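Local coordinates for protein putative ATP binding component of ABC-transporter (Escherichia coli, PDB 2R5O) that probably binds the O-antigen polysaccharide through this C-terminal, immunoglobulin-fold domain of Wzt, the ATP-binding component of an ABC transporter for polysaccharide export, at residues G90-T95 / R159-I164; D97-Y102 / W175-L180. All coordinates share one frame; numbering follows the deposited sequence. Where two conformers were deposited one is given.

Contact 1 (G90-T95 / R159-I164)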
ATOM      1  N   GLY A  90       4.061  18.578   5.003  1.00 13.70           N
ATOM      2  CA  GLY A  90       3.549  17.232   5.049  1.00 13.77           C
ATOM      3  C   GLY A  90       2.454  16.982   4.052  1.00 13.21           C
ATOM      4  O   GLY A  90       1.861  17.915   3.504  1.00 13.83           O
ATOM      5  N   ILE A  91       2.141  15.706   3.891  1.00 13.18           N
ATOM      6  CA  ILE A  91       1.070  15.256   3.018  1.00 14.10           C
ATOM      7  C   ILE A  91       0.228  14.179   3.715  1.00 14.10           C
ATOM      8  O   ILE A  91       0.735  13.420   4.568  1.00 14.43           O
ATOM      9  CB  ILE A  91       1.624  14.669   1.711  1.00 14.87           C
ATOM     10  CG1 ILE A  91       2.663  13.564   1.949  1.00 14.96           C
ATOM     11  CG2 ILE A  91       2.147  15.772   0.818  1.00 16.80           C
ATOM     12  CD1 ILE A  91       2.951  12.811   0.652  1.00 16.92           C
ATOM     13  N   LEU A  92      -1.038  14.084   3.298  1.00 14.35           N
ATOM     14  CA  LEU A  92      -1.971  13.029   3.689  1.00 14.33           C
ATOM     15  C   LEU A  92      -2.678  12.558   2.417  1.00 13.72           C
ATOM     16  O   LEU A  92      -3.016  13.358   1.577  1.00 14.22           O
ATOM     17  CB  LEU A  92      -3.028  13.517   4.680  1.00 14.78           C
ATOM     18  CG  LEU A  92      -2.558  14.272   5.921  1.00 15.81           C
ATOM     19  CD1 LEU A  92      -3.794  14.890   6.624  1.00 17.08           C
ATOM     20  CD2 LEU A  92      -1.816  13.372   6.874  1.00 16.48           C
ATOM     21  N   ILE A  93      -2.921  11.246   2.325  1.00 13.95           N
ATOM     22  CA  ILE A  93      -3.678  10.642   1.240  1.00 14.44           C
ATOM     23  C   ILE A  93      -4.736   9.751   1.877  1.00 14.21           C
ATOM     24  O   ILE A  93      -4.420   8.902   2.716  1.00 14.60           O
ATOM     25  CB  ILE A  93      -2.777   9.846   0.282  1.00 15.14           C
ATOM     26  CG1 ILE A  93      -1.670  10.741  -0.312  1.00 16.17           C
ATOM     27  CG2 ILE A  93      -3.617   9.205  -0.819  1.00 15.55           C
ATOM     28  CD1 ILE A  93      -0.655   9.992  -1.164  1.00 16.98           C
ATOM     29  N   LYS A  94      -5.974   9.933   1.431  1.00 14.67           N
ATOM     30  CA  LYS A  94      -7.125   9.237   1.994  1.00 15.45           C
ATOM     31  C   LYS A  94      -8.031   8.761   0.867  1.00 15.77           C
ATOM     32  O   LYS A  94      -8.001   9.289  -0.246  1.00 15.68           O
ATOM     33  CB  LYS A  94      -7.906  10.160   2.940  1.00 16.13           C
ATOM     34  CG  LYS A  94      -7.038  10.750   4.053  1.00 17.44           C
ATOM     35  CD  LYS A  94      -7.768  11.669   5.060  1.00 20.23           C
ATOM     36  CE  LYS A  94      -8.618  10.893   6.018  1.00 21.25           C
ATOM     37  NZ  LYS A  94      -9.108  11.813   7.089  1.00 20.00           N
ATOM     38  N   THR A  95      -8.835   7.740   1.145  1.00 15.90           N
ATOM     39  CA  THR A  95      -9.899   7.356   0.216  1.00 17.29           C
ATOM     40  C   THR A  95     -11.053   8.347   0.355  1.00 18.39           C
ATOM     41  O   THR A  95     -11.115   9.138   1.293  1.00 18.21           O
ATOM     42  CB  THR A  95     -10.477   5.961   0.515  1.00 16.82           C
ATOM     43  OG1 THR A  95     -11.148   5.997   1.771  1.00 17.90           O
ATOM     44  CG2 THR A  95      -9.397   4.864   0.470  1.00 17.32           C
ATOM     45  N   ARG A 159      -2.929  24.371   6.593  1.00 13.32           N
ATOM     46  CA  ARG A 159      -3.215  22.953   6.408  1.00 13.47           C
ATOM     47  C   ARG A 159      -4.349  22.872   5.417  1.00 13.76           C
ATOM     48  O   ARG A 159      -5.472  23.291   5.723  1.00 14.12           O
ATOM     49  CB  ARG A 159      -3.600  22.320   7.739  1.00 14.18           C
ATOM     50  CG  ARG A 159      -2.561  22.561   8.845  1.00 14.76           C
ATOM     51  CD  ARG A 159      -1.164  21.962   8.526  1.00 15.64           C
ATOM     52  NE  ARG A 159      -1.336  20.542   8.379  1.00 16.14           N
ATOM     53  CZ  ARG A 159      -1.162  19.642   9.326  1.00 17.95           C
ATOM     54  NH1 ARG A 159      -0.485  19.930  10.443  1.00 18.25           N
ATOM     55  NH2 ARG A 159      -1.590  18.419   9.094  1.00 18.70           N
ATOM     56  N   ARG A 160      -4.071  22.395   4.218  1.00 13.65           N
ATOM     57  CA  ARG A 160      -5.043  22.381   3.112  1.00 13.88           C
ATOM     58  C   ARG A 160      -5.584  20.965   2.972  1.00 13.51           C
ATOM     59  O   ARG A 160      -5.136  20.176   2.122  1.00 13.54           O
ATOM     60  CB  ARG A 160      -4.417  22.984   1.871  1.00 14.39           C
ATOM     61  CG  ARG A 160      -3.944  24.401   2.185  1.00 15.74           C
ATOM     62  CD  ARG A 160      -3.719  25.336   1.016  1.00 14.59           C
ATOM     63  NE  ARG A 160      -4.985  25.683   0.374  1.00 14.34           N
ATOM     64  CZ  ARG A 160      -5.127  26.724  -0.431  1.00 14.18           C
ATOM     65  NH1 ARG A 160      -4.112  27.516  -0.681  1.00 12.88           N
ATOM     66  NH2 ARG A 160      -6.297  26.956  -0.999  1.00 14.06           N
ATOM     67  N   TYR A 161      -6.497  20.637   3.884  1.00 14.27           N
ATOM     68  CA  TYR A 161      -6.907  19.265   4.108  1.00 14.50           C
ATOM     69  C   TYR A 161      -7.946  18.862   3.049  1.00 14.43           C
ATOM     70  O   TYR A 161      -8.893  19.595   2.745  1.00 14.35           O
ATOM     71  CB  TYR A 161      -7.493  19.170   5.512  1.00 15.51           C
ATOM     72  CG  TYR A 161      -8.067  17.849   5.906  1.00 16.09           C
ATOM     73  CD1 TYR A 161      -7.271  16.744   6.138  1.00 17.80           C
ATOM     74  CD2 TYR A 161      -9.430  17.726   6.137  1.00 19.08           C
ATOM     75  CE1 TYR A 161      -7.854  15.522   6.551  1.00 18.90           C
ATOM     76  CE2 TYR A 161      -9.992  16.552   6.527  1.00 23.46           C
ATOM     77  CZ  TYR A 161      -9.220  15.467   6.727  1.00 21.75           C
ATOM     78  OH  TYR A 161      -9.839  14.305   7.146  1.00 26.26           O
ATOM     79  N   ASP A 162      -7.740  17.673   2.475  1.00 14.19           N
ATOM     80  CA  ASP A 162      -8.596  17.091   1.450  1.00 14.03           C
ATOM     81  C   ASP A 162      -8.850  18.107   0.346  1.00 13.65           C
ATOM     82  O   ASP A 162      -9.977  18.322  -0.109  1.00 14.80           O
ATOM     83  CB  ASP A 162      -9.921  16.591   2.027  1.00 14.93           C
ATOM     84  CG  ASP A 162      -9.794  15.317   2.852  1.00 14.73           C
ATOM     85  OD1 ASP A 162      -8.782  14.637   2.794  1.00 15.07           O
ATOM     86  OD2 ASP A 162     -10.800  15.019   3.559  1.00 17.26           O
ATOM     87  N   SER A 163      -7.763  18.729  -0.106  1.00 14.24           N
ATOM     88  CA  SER A 163      -7.850  19.854  -1.024  1.00 13.91           C
ATOM     89  C   SER A 163      -7.617  19.528  -2.482  1.00 13.87           C
ATOM     90  O   SER A 163      -7.856  20.409  -3.321  1.00 13.93           O
ATOM     91  CB  SER A 163      -6.887  20.942  -0.580  1.00 14.06           C
ATOM     92  OG  SER A 163      -5.540  20.457  -0.555  1.00 13.76           O
ATOM     93  N   ILE A 164      -7.186  18.310  -2.787  1.00 14.16           N
ATOM     94  CA  ILE A 164      -6.898  17.921  -4.158  1.00 13.85           C
ATOM     95  C   ILE A 164      -7.460  16.519  -4.394  1.00 14.42           C
ATOM     96  O   ILE A 164      -7.309  15.638  -3.526  1.00 14.93           O
ATOM     97  CB  ILE A 164      -5.367  17.961  -4.432  1.00 14.64           C
ATOM     98  CG1 ILE A 164      -4.801  19.389  -4.264  1.00 14.03           C
ATOM     99  CG2 ILE A 164      -5.037  17.387  -5.817  1.00 14.18           C
ATOM    100  CD1 ILE A 164      -3.301  19.423  -4.019  1.00 13.75           C
TER
HETATM  101  O   HOH W   1     -11.223  12.470   4.579  1.00 27.19           O
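On the outer face of one sheet of this immunoglobulin-like domain, side chains of strand 84-95 meet Y161 and D162 at a bend in strand 153-169, reaching over strand 137-147, which hydrogen-bonds to both. Y161 and K94 make the polar link: K94 NZ donates to Y161 OH at 2.6 Å, approaching the ring at its edge. CG of Y161 stands anti to its backbone N (chi1 176°), and the ring, long enough to span the gap, brings its hydroxyl to the lysine. Leucine suits position 92 because its branched end gives the ring an apolar neighbour: L92 CD1 lies 4.0 Å from Y161 CD1, also at the edge. D162 contributes differently. Its CG sits 3.8 Å above the Y161 ring plane, over the centre, while a water joins the two charged groups, donating to D162 OD2 at 2.8 Å and accepting a weak bond from K94 NZ. With K94 NZ and D162 OD2 5.1 Å apart, their attraction is probably modest. The strand turns its corner at D162, and S163 and I164 both face one residue of antiparallel strand 137-147, a classic beta bulge in a sheet of the immunoglobulin-type fold.

Contact 2 (D97-Y102 / W175-L180). With NA (sodium ion), chain G; NA (sodium ion), chain K.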
ATOM      1  N   ASP A  97     -14.084   7.582   1.290  1.00 22.03           N
ATOM      2  CA  ASP A  97     -14.849   7.259   2.509  1.00 22.80           C
ATOM      3  C   ASP A  97     -14.066   7.431   3.816  1.00 22.22           C
ATOM      4  O   ASP A  97     -14.538   7.033   4.891  1.00 22.82           O
ATOM      5  CB  ASP A  97     -15.528   5.878   2.404  0.65 23.25           C
ATOM      6  CG  ASP A  97     -14.628   4.801   1.839  0.65 25.13           C
ATOM      7  OD1 ASP A  97     -13.417   5.037   1.663  0.65 28.35           O
ATOM      8  OD2 ASP A  97     -15.141   3.698   1.559  0.65 28.67           O
ATOM      9  N   GLY A  98     -12.873   8.025   3.711  1.00 22.06           N
ATOM     10  CA  GLY A  98     -12.137   8.520   4.860  1.00 21.96           C
ATOM     11  C   GLY A  98     -11.077   7.596   5.399  1.00 20.97           C
ATOM     12  O   GLY A  98     -10.537   7.860   6.477  1.00 21.64           O
ATOM     13  N   LEU A  99     -10.768   6.520   4.670  1.00 19.61           N
ATOM     14  CA  LEU A  99      -9.697   5.626   5.090  1.00 18.65           C
ATOM     15  C   LEU A  99      -8.366   6.339   4.892  1.00 17.65           C
ATOM     16  O   LEU A  99      -8.070   6.840   3.816  1.00 17.78           O
ATOM     17  CB  LEU A  99      -9.724   4.305   4.314  1.00 18.64           C
ATOM     18  CG  LEU A  99      -8.595   3.306   4.599  1.00 20.54           C
ATOM     19  CD1 LEU A  99      -8.690   2.769   6.017  1.00 22.54           C
ATOM     20  CD2 LEU A  99      -8.607   2.174   3.591  1.00 20.85           C
ATOM     21  N   PHE A 100      -7.584   6.409   5.960  1.00 16.23           N
ATOM     22  CA  PHE A 100      -6.310   7.109   5.933  1.00 16.41           C
ATOM     23  C   PHE A 100      -5.302   6.146   5.384  1.00 15.72           C
ATOM     24  O   PHE A 100      -4.930   5.163   6.017  1.00 16.84           O
ATOM     25  CB  PHE A 100      -5.988   7.541   7.375  1.00 16.65           C
ATOM     26  CG  PHE A 100      -4.755   8.371   7.568  1.00 15.96           C
ATOM     27  CD1 PHE A 100      -4.237   8.441   8.839  1.00 16.20           C
ATOM     28  CD2 PHE A 100      -4.138   9.089   6.558  1.00 16.67           C
ATOM     29  CE1 PHE A 100      -3.117   9.179   9.093  1.00 15.13           C
ATOM     30  CE2 PHE A 100      -3.022   9.832   6.815  1.00 15.87           C
ATOM     31  CZ  PHE A 100      -2.519   9.889   8.074  1.00 15.31           C
ATOM     32  N   LEU A 101      -4.851   6.419   4.159  1.00 14.98           N
ATOM     33  CA  LEU A 101      -3.948   5.510   3.435  1.00 15.30           C
ATOM     34  C   LEU A 101      -2.487   5.751   3.754  1.00 14.55           C
ATOM     35  O   LEU A 101      -1.741   4.793   3.989  1.00 15.50           O
ATOM     36  CB  LEU A 101      -4.169   5.590   1.935  1.00 15.91           C
ATOM     37  CG  LEU A 101      -5.542   5.118   1.468  1.00 15.35           C
ATOM     38  CD1 LEU A 101      -5.758   5.528   0.005  1.00 17.06           C
ATOM     39  CD2 LEU A 101      -5.647   3.634   1.635  1.00 18.37           C
ATOM     40  N   TYR A 102      -2.062   7.012   3.747  1.00 14.74           N
ATOM     41  CA  TYR A 102      -0.643   7.328   3.972  1.00 14.70           C
ATOM     42  C   TYR A 102      -0.508   8.764   4.383  1.00 14.45           C
ATOM     43  O   TYR A 102      -1.182   9.618   3.837  1.00 15.39           O
ATOM     44  CB  TYR A 102       0.160   7.116   2.698  1.00 14.79           C
ATOM     45  CG  TYR A 102       1.626   7.491   2.785  1.00 13.89           C
ATOM     46  CD1 TYR A 102       2.474   6.801   3.616  1.00 14.52           C
ATOM     47  CD2 TYR A 102       2.164   8.533   2.013  1.00 14.47           C
ATOM     48  CE1 TYR A 102       3.810   7.083   3.680  1.00 13.97           C
ATOM     49  CE2 TYR A 102       3.521   8.830   2.064  1.00 14.30           C
ATOM     50  CZ  TYR A 102       4.360   8.091   2.887  1.00 14.23           C
ATOM     51  OH  TYR A 102       5.705   8.359   2.890  1.00 14.06           O
ATOM     52  N   TRP A 175      -7.382  -6.899  -5.900  1.00 17.92           N
ATOM     53  CA  TRP A 175      -8.495  -6.772  -4.946  1.00 17.98           C
ATOM     54  C   TRP A 175      -8.049  -5.858  -3.824  1.00 18.76           C
ATOM     55  O   TRP A 175      -6.959  -6.022  -3.250  1.00 19.59           O
ATOM     56  CB  TRP A 175      -8.899  -8.127  -4.354  1.00 19.59           C
ATOM     57  CG  TRP A 175      -9.624  -9.040  -5.286  1.00 21.59           C
ATOM     58  CD1 TRP A 175      -9.109  -9.661  -6.386  1.00 24.87           C
ATOM     59  CD2 TRP A 175     -11.000  -9.441  -5.206  1.00 25.14           C
ATOM     60  NE1 TRP A 175     -10.075 -10.420  -6.996  1.00 25.97           N
ATOM     61  CE2 TRP A 175     -11.244 -10.310  -6.291  1.00 24.43           C
ATOM     62  CE3 TRP A 175     -12.049  -9.156  -4.324  1.00 25.28           C
ATOM     63  CZ2 TRP A 175     -12.493 -10.884  -6.528  1.00 24.57           C
ATOM     64  CZ3 TRP A 175     -13.293  -9.739  -4.552  1.00 24.09           C
ATOM     65  CH2 TRP A 175     -13.502 -10.597  -5.643  1.00 24.32           C
ATOM     66  N   GLY A 176      -8.871  -4.867  -3.528  1.00 18.11           N
ATOM     67  CA  GLY A 176      -8.600  -3.999  -2.430  1.00 17.61           C
ATOM     68  C   GLY A 176      -8.186  -2.640  -2.868  1.00 16.84           C
ATOM     69  O   GLY A 176      -8.648  -2.116  -3.890  1.00 17.87           O
ATOM     70  N   VAL A 177      -7.382  -2.014  -2.052  1.00 15.07           N
ATOM     71  CA  VAL A 177      -7.077  -0.604  -2.242  1.00 15.51           C
ATOM     72  C   VAL A 177      -5.607  -0.297  -2.342  1.00 14.84           C
ATOM     73  O   VAL A 177      -5.224   0.644  -3.046  1.00 14.99           O
ATOM     74  CB  VAL A 177      -7.787   0.243  -1.157  1.00 15.89           C
ATOM     75  CG1 VAL A 177      -7.526  -0.249   0.249  1.00 16.01           C
ATOM     76  CG2 VAL A 177      -7.484   1.707  -1.307  1.00 16.66           C
ATOM     77  N   ILE A 178      -4.777  -1.067  -1.640  1.00 14.88           N
ATOM     78  CA  ILE A 178      -3.335  -0.793  -1.598  1.00 15.76           C
ATOM     79  C   ILE A 178      -2.567  -1.912  -2.283  1.00 16.23           C
ATOM     80  O   ILE A 178      -2.869  -3.095  -2.121  1.00 16.44           O
ATOM     81  CB  ILE A 178      -2.867  -0.593  -0.149  1.00 15.96           C
ATOM     82  CG1 ILE A 178      -3.213  -1.774   0.768  1.00 16.71           C
ATOM     83  CG2 ILE A 178      -3.487   0.686   0.402  1.00 16.09           C
ATOM     84  CD1 ILE A 178      -2.386  -1.854   2.014  1.00 17.61           C
ATOM     85  N   ASP A 179      -1.541  -1.531  -3.030  1.00 15.60           N
ATOM     86  CA  ASP A 179      -0.759  -2.488  -3.786  1.00 14.91           C
ATOM     87  C   ASP A 179       0.514  -2.846  -3.026  1.00 14.30           C
ATOM     88  O   ASP A 179       1.456  -2.045  -2.982  1.00 14.05           O
ATOM     89  CB  ASP A 179      -0.415  -1.955  -5.163  1.00 15.18           C
ATOM     90  CG  ASP A 179       0.101  -3.012  -6.086  1.00 15.39           C
ATOM     91  OD1 ASP A 179       0.336  -4.163  -5.677  1.00 14.24           O
ATOM     92  OD2 ASP A 179       0.254  -2.677  -7.278  1.00 18.41           O
ATOM     93  N   LEU A 180       0.560  -4.047  -2.455  1.00 13.84           N
ATOM     94  CA  LEU A 180       1.747  -4.530  -1.765  1.00 13.87           C
ATOM     95  C   LEU A 180       2.770  -5.174  -2.718  1.00 12.91           C
ATOM     96  O   LEU A 180       3.827  -5.598  -2.296  1.00 13.49           O
ATOM     97  CB  LEU A 180       1.355  -5.512  -0.660  1.00 13.56           C
ATOM     98  CG  LEU A 180       0.611  -4.842   0.499  1.00 15.08           C
ATOM     99  CD1 LEU A 180       0.087  -5.885   1.465  1.00 16.66           C
ATOM    100  CD2 LEU A 180       1.495  -3.795   1.238  1.00 16.36           C
TER
HETATM  101 NA    NA G  13       7.301   6.902   4.442  1.00 17.55          NA
HETATM  102 NA    NA K  12       0.334  -6.577  -6.875  1.00 23.07          NA
HETATM  103  O   HOH W   2       0.616  -4.765  -9.203  1.00 56.38           O
HETATM  104  O   HOH W   3       9.706   7.537   3.392  1.00 14.20           O
HETATM  105  O   HOH W   4       7.171   8.545   6.633  1.00 12.04           O
HETATM  106  O   HOH W   5      -1.694  -7.639  -8.387  1.00 25.40           O
HETATM  107  O   HOH W   6       2.714  -7.650  -8.025  1.00 22.29           O
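At the dimer interface of this immunoglobulin-like domain, the segment after strand 175-176 packs against the start of strand 100-105 in a small apolar cluster. L101 is its centre. One methyl, CD2, does the touching, lying 3.9 Å from I178 CG2 and 4.0 Å from V177 CG2. The leucine and isoleucine side chains run past one another in opposite directions, whereas the leucine meets the valine at a slant. V177 has CG2 anti to its backbone N, which carries this methyl to L101; its other branch, CG1, approaches L99 CD2 at a looser 4.3 Å. Branched aliphatic side chains suit this place, where no polar pair links the segments. L134 and Y139 extend the apolar surroundings of L101, and I178 also packs on L134 of the second subunit. Glycine fits position 176 because a side chain there would collide with the preceding carbonyl oxygen at its backbone angles (phi 108°).

L101 and Y102 both face I93 in a classic beta bulge. The neighbouring Y102 and D179 do not meet within this chain, but both serve the interface between subunits. Each sodium is shared by the tyrosine of one subunit and the aspartate of the other, with waters completing the observed ligands. Tyrosine offers a hydroxyl at the end of a rigid ring, and the ion lies in the ring plane at its edge; aspartate offers a carboxylate whose charge probably favours the cation. W175 and G176 continue the sheet into the second subunit by antiparallel pairing. Y102 OH binds one sodium at 2.7 Å, and D179 OD1 binds the other at 2.7 Å, while D179 OD2 accepts from a metal-bound water at 2.9 Å.

Contacts 1 and 2 reach the same sheet through strands 84-95 and 100-105, which are neighbours in it: I93 N lies 2.8 Å from Y102 O and I93 O 2.9 Å from L101 N, probable hydrogen bonds. Their centres are about 14 Å apart. Contact 1 is a surface contact, its centre about 7 Å from the centre of the chain, and relies on a lysine, a tyrosine hydroxyl and a water alongside one leucine-ring touch. Contact 2 has its centre farther out, about 16 Å from the centre of the chain, yet is partly buried and wholly aliphatic across its segments. The second subunit probably contributes to this burial, since it packs around contact 2, where sodium ions bridge the two chains.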